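Local coordinates for protein peptidoglycan glycosyltransferase (Atopobium parvulum, PDB 4OVD) that belongs to the penicillin-binding proteins, pairing a dimerisation domain with a transpeptidase-family domain, at residues A[259-271]-A[278-290]. Residues are numbered along the deposited sequence; the frame is centred on the assembly and turned at random.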
loop_
_atom_site.group_PDB
_atom_site.type_symbol
_atom_site.label_atom_id
_atom_site.label_comp_id
_atom_site.label_asym_id
_atom_site.label_seq_id
_atom_site.Cartn_x
_atom_site.Cartn_y
_atom_site.Cartn_z
ATOM N N GLU A 259 -6.761 9.603 -1.262
ATOM C CA GLU A 259 -6.858 9.819 0.204
ATOM C C GLU A 259 -6.860 8.511 0.953
ATOM O O GLU A 259 -7.505 7.574 0.499
ATOM C CB GLU A 259 -8.139 10.582 0.555
ATOM C CG GLU A 259 -8.114 12.017 0.050
ATOM C CD GLU A 259 -9.449 12.785 0.244
ATOM O OE1 GLU A 259 -10.457 12.173 0.709
ATOM O OE2 GLU A 259 -9.481 14.017 -0.075
ATOM N N ILE A 260 -6.112 8.445 2.067
ATOM C CA ILE A 260 -6.008 7.240 2.907
ATOM C C ILE A 260 -6.953 7.300 4.089
ATOM O O ILE A 260 -6.871 8.210 4.979
ATOM C CB ILE A 260 -4.581 7.039 3.350
ATOM C CG1 ILE A 260 -3.691 6.779 2.113
ATOM C CG2 ILE A 260 -4.463 5.834 4.310
ATOM C CD1 ILE A 260 -2.205 7.036 2.375
ATOM N N TYR A 261 -7.889 6.361 4.109
ATOM C CA TYR A 261 -8.854 6.349 5.152
ATOM C C TYR A 261 -8.332 5.752 6.418
ATOM O O TYR A 261 -8.769 6.140 7.499
ATOM C CB TYR A 261 -10.077 5.563 4.765
ATOM C CG TYR A 261 -10.767 6.007 3.530
ATOM C CD1 TYR A 261 -11.419 7.240 3.474
ATOM C CD2 TYR A 261 -10.902 5.136 2.472
ATOM C CE1 TYR A 261 -12.089 7.635 2.336
ATOM C CE2 TYR A 261 -11.595 5.500 1.329
ATOM C CZ TYR A 261 -12.210 6.730 1.274
ATOM O OH TYR A 261 -12.874 7.036 0.135
ATOM N N ALA A 262 -7.457 4.779 6.279
ATOM C CA ALA A 262 -6.828 4.091 7.422
ATOM C C ALA A 262 -5.575 3.366 6.996
ATOM O O ALA A 262 -5.453 2.958 5.864
ATOM C CB ALA A 262 -7.782 3.105 8.034
ATOM N N ALA A 263 -4.619 3.228 7.904
ATOM C CA ALA A 263 -3.402 2.526 7.596
ATOM C C ALA A 263 -2.653 2.179 8.850
ATOM O O ALA A 263 -2.545 3.003 9.793
ATOM C CB ALA A 263 -2.531 3.384 6.668
ATOM N N ALA A 264 -2.112 0.973 8.887
ATOM C CA ALA A 264 -1.348 0.558 10.051
ATOM C C ALA A 264 -0.397 -0.583 9.764
ATOM O O ALA A 264 -0.583 -1.317 8.816
ATOM C CB ALA A 264 -2.303 0.171 11.176
ATOM N N SER A 265 0.652 -0.664 10.571
ATOM C CA SER A 265 1.628 -1.719 10.540
ATOM C C SER A 265 1.779 -2.249 11.969
ATOM O O SER A 265 1.667 -1.529 12.914
ATOM C CB SER A 265 2.996 -1.169 10.058
ATOM O OG SER A 265 2.914 -0.920 8.698
ATOM N N TYR A 266 2.075 -3.515 12.088
ATOM C CA TYR A 266 2.257 -4.184 13.337
ATOM C C TYR A 266 3.723 -4.528 13.336
ATOM O O TYR A 266 4.210 -5.069 12.330
ATOM C CB TYR A 266 1.404 -5.466 13.427
ATOM C CG TYR A 266 1.513 -6.174 14.747
ATOM C CD1 TYR A 266 2.602 -6.970 15.033
ATOM C CD2 TYR A 266 0.522 -6.060 15.720
ATOM C CE1 TYR A 266 2.728 -7.598 16.262
ATOM C CE2 TYR A 266 0.646 -6.693 16.952
ATOM C CZ TYR A 266 1.754 -7.445 17.212
ATOM O OH TYR A 266 1.890 -8.105 18.400
ATOM N N PRO A 267 4.426 -4.298 14.473
ATOM C CA PRO A 267 3.924 -3.770 15.753
ATOM C C PRO A 267 3.502 -2.328 15.761
ATOM O O PRO A 267 4.079 -1.482 15.044
ATOM C CB PRO A 267 5.107 -3.962 16.748
ATOM C CG PRO A 267 6.249 -4.491 15.967
ATOM C CD PRO A 267 5.746 -4.937 14.604
ATOM N N LEU A 268 2.541 -2.042 16.643
ATOM C CA LEU A 268 1.992 -0.729 16.812
ATOM C C LEU A 268 2.624 -0.156 18.048
ATOM O O LEU A 268 3.085 -0.906 18.906
ATOM C CB LEU A 268 0.496 -0.803 17.043
ATOM C CG LEU A 268 -0.406 -1.101 15.852
ATOM C CD1 LEU A 268 -1.788 -1.598 16.286
ATOM C CD2 LEU A 268 -0.514 0.171 15.032
ATOM N N PRO A 269 2.702 1.162 18.137
ATOM C CA PRO A 269 3.299 1.713 19.366
ATOM C C PRO A 269 2.282 2.166 20.434
ATOM O O PRO A 269 1.118 2.386 20.120
ATOM C CB PRO A 269 3.952 2.971 18.864
ATOM C CG PRO A 269 3.013 3.447 17.821
ATOM C CD PRO A 269 2.423 2.213 17.166
ATOM N N ASP A 270 2.761 2.418 21.652
ATOM C CA ASP A 270 1.910 2.947 22.729
ATOM C C ASP A 270 2.704 3.822 23.696
ATOM O O ASP A 270 3.899 3.587 23.923
ATOM C CB ASP A 270 1.248 1.838 23.533
ATOM C CG ASP A 270 2.222 1.114 24.430
ATOM O OD1 ASP A 270 3.385 0.948 23.997
ATOM O OD2 ASP A 270 1.815 0.702 25.549
ATOM N N PHE A 271 2.007 4.784 24.312
ATOM C CA PHE A 271 2.614 5.708 25.272
ATOM C C PHE A 271 3.701 6.482 24.540
ATOM O O PHE A 271 3.822 6.363 23.317
ATOM C CB PHE A 271 3.199 4.956 26.475
ATOM C CG PHE A 271 2.168 4.290 27.342
ATOM C CD1 PHE A 271 1.242 3.401 26.804
ATOM C CD2 PHE A 271 2.183 4.470 28.705
ATOM C CE1 PHE A 271 0.304 2.765 27.608
ATOM C CE2 PHE A 271 1.261 3.832 29.516
ATOM C CZ PHE A 271 0.317 2.978 28.968
ATOM N N ASP A 278 8.886 1.847 21.466
ATOM C CA ASP A 278 9.907 1.256 20.590
ATOM C C ASP A 278 9.960 1.984 19.269
ATOM O O ASP A 278 8.997 1.923 18.485
ATOM C CB ASP A 278 9.609 -0.225 20.360
ATOM C CG ASP A 278 10.413 -0.811 19.209
ATOM O OD1 ASP A 278 11.502 -0.297 18.852
ATOM O OD2 ASP A 278 9.924 -1.800 18.645
ATOM N N TYR A 279 11.091 2.641 18.980
ATOM C CA TYR A 279 11.195 3.434 17.748
ATOM C C TYR A 279 10.831 2.725 16.462
ATOM O O TYR A 279 10.242 3.348 15.575
ATOM C CB TYR A 279 12.509 4.220 17.593
ATOM C CG TYR A 279 12.738 5.281 18.625
ATOM C CD1 TYR A 279 11.700 5.760 19.422
ATOM C CD2 TYR A 279 13.969 5.911 18.729
ATOM C CE1 TYR A 279 11.905 6.752 20.356
ATOM C CE2 TYR A 279 14.193 6.886 19.704
ATOM C CZ TYR A 279 13.154 7.313 20.495
ATOM O OH TYR A 279 13.328 8.309 21.416
ATOM N N GLU A 280 11.111 1.433 16.350
ATOM C CA GLU A 280 10.717 0.716 15.164
ATOM C C GLU A 280 9.205 0.615 14.939
ATOM O O GLU A 280 8.777 0.581 13.788
ATOM C CB GLU A 280 11.397 -0.643 15.035
ATOM C CG GLU A 280 12.839 -0.469 14.528
ATOM C CD GLU A 280 13.508 -1.751 14.054
ATOM O OE1 GLU A 280 12.797 -2.735 13.755
ATOM O OE2 GLU A 280 14.756 -1.757 13.948
ATOM N N SER A 281 8.392 0.742 15.978
ATOM C CA SER A 281 6.921 0.661 15.785
ATOM C C SER A 281 6.337 1.957 15.201
ATOM O O SER A 281 5.166 2.005 14.839
ATOM C CB SER A 281 6.206 0.367 17.105
ATOM O OG SER A 281 6.222 1.515 17.951
ATOM N N LEU A 282 7.150 3.014 15.145
ATOM C CA LEU A 282 6.753 4.308 14.604
ATOM C C LEU A 282 6.751 4.431 13.075
ATOM O O LEU A 282 6.295 5.434 12.514
ATOM C CB LEU A 282 7.679 5.392 15.159
ATOM C CG LEU A 282 7.660 5.460 16.686
ATOM C CD1 LEU A 282 8.674 6.481 17.148
ATOM C CD2 LEU A 282 6.277 5.797 17.191
ATOM N N ASN A 283 7.325 3.457 12.411
ATOM C CA ASN A 283 7.309 3.448 10.975
ATOM C C ASN A 283 6.019 2.809 10.478
ATOM O O ASN A 283 5.395 2.058 11.200
ATOM C CB ASN A 283 8.382 2.506 10.484
ATOM C CG ASN A 283 9.764 2.980 10.825
ATOM O OD1 ASN A 283 10.124 4.136 10.559
ATOM N ND2 ASN A 283 10.569 2.077 11.375
ATOM N N LEU A 284 5.631 3.121 9.246
ATOM C CA LEU A 284 4.559 2.387 8.590
ATOM C C LEU A 284 5.332 1.471 7.675
ATOM O O LEU A 284 6.002 1.924 6.692
ATOM C CB LEU A 284 3.673 3.225 7.676
ATOM C CG LEU A 284 2.333 3.697 8.058
ATOM C CD1 LEU A 284 1.736 4.300 6.789
ATOM C CD2 LEU A 284 1.558 2.478 8.530
ATOM N N LYS A 285 5.243 0.191 7.922
ATOM C CA LYS A 285 5.975 -0.764 7.095
ATOM C C LYS A 285 5.645 -0.646 5.616
ATOM O O LYS A 285 6.524 -0.808 4.790
ATOM C CB LYS A 285 5.766 -2.180 7.601
ATOM C CG LYS A 285 6.433 -2.419 8.949
ATOM C CD LYS A 285 6.249 -3.856 9.412
ATOM C CE LYS A 285 7.182 -4.113 10.599
ATOM N NZ LYS A 285 6.845 -5.414 11.197
ATOM N N LEU A 286 4.383 -0.394 5.278
ATOM C CA LEU A 286 3.991 -0.195 3.864
ATOM C C LEU A 286 4.806 0.761 3.059
ATOM O O LEU A 286 4.781 0.747 1.835
ATOM C CB LEU A 286 2.590 0.417 3.810
ATOM C CG LEU A 286 1.537 -0.544 4.272
ATOM C CD1 LEU A 286 0.255 0.172 4.519
ATOM C CD2 LEU A 286 1.361 -1.584 3.192
ATOM N N VAL A 287 5.312 1.741 3.743
ATOM C CA VAL A 287 6.132 2.831 3.193
ATOM C C VAL A 287 7.603 2.644 3.269
ATOM O O VAL A 287 8.395 2.939 2.323
ATOM C CB VAL A 287 5.765 4.109 4.028
ATOM C CG1 VAL A 287 6.579 5.278 3.630
ATOM C CG2 VAL A 287 4.284 4.439 3.817
ATOM N N SER A 288 8.042 2.233 4.437
ATOM C CA SER A 288 9.450 2.125 4.650
ATOM C C SER A 288 10.047 0.751 4.629
ATOM O O SER A 288 11.221 0.664 4.724
ATOM C CB SER A 288 9.778 2.840 5.973
ATOM O OG SER A 288 9.008 2.221 6.968
ATOM N N SER A 289 9.303 -0.342 4.588
ATOM C CA SER A 289 9.996 -1.643 4.463
ATOM C C SER A 289 9.784 -2.158 3.039
ATOM O O SER A 289 8.784 -1.821 2.371
ATOM C CB SER A 289 9.423 -2.654 5.477
ATOM O OG SER A 289 9.539 -2.115 6.754
ATOM N N ILE A 290 10.714 -2.965 2.561
ATOM C CA ILE A 290 10.656 -3.506 1.203
ATOM C C ILE A 290 10.619 -5.011 1.289
ATOM O O ILE A 290 11.124 -5.620 2.251
ATOM C CB ILE A 290 11.805 -3.079 0.313
ATOM C CG1 ILE A 290 13.138 -3.625 0.794
ATOM C CG2 ILE A 290 11.873 -1.528 0.218
ATOM C CD1 ILE A 290 14.275 -3.189 -0.167
#
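The flat carbonyl group of Tyr266 receives the ammonium of Lys285: NZ lies in the carbonyl plane, on a lone pair of O, 2.9 Å away. On one face of the Tyr266 ring sits CB of the next residue, Pro267, 4.2 Å above the plane and offset toward the rim, across a cis peptide bond. The Pro267 ring crosses the Lys285 chain at about a right angle, its CD 3.6 Å from NZ. Lysine suits this place because its chain, extended beyond CG, runs past Ser265 with its methylenes before delivering its charge to a backbone oxygen. Ser265 turns OG beside its own backbone N (chi1 -73°), where it accepts the backbone N-H of Lys285 at 2.7 Å, bent to 131°. A small hydroxyl thus meets an amide at the first turn of helix 285-288, and Ser249 OG is a second hydrogen-bond partner. Leu284, the N-cap residue, brings CD2 to 3.8 Å from Ala264 CA, while the short side chain of Ala263, which points toward 278-290, leaves room for the leucine's other methyl, CD1. Farther along, Ser281 CB packs 3.5 Å from Pro267 O, and Leu282 CD2 touches Pro269 CB at 4.0 Å. Strand 260-266 forms an outer edge of the antiparallel transpeptidase-domain sheet, beside strand 248-253, whose Ser249 and Met251 also meet Leu286. Gln162 of helix 161-164 bonds to the backbone oxygens of both Ser265 and Ser281, bridging the two segments, while Tyr266 and Leu268 turn away from 278-290 and pack on helix 225-242.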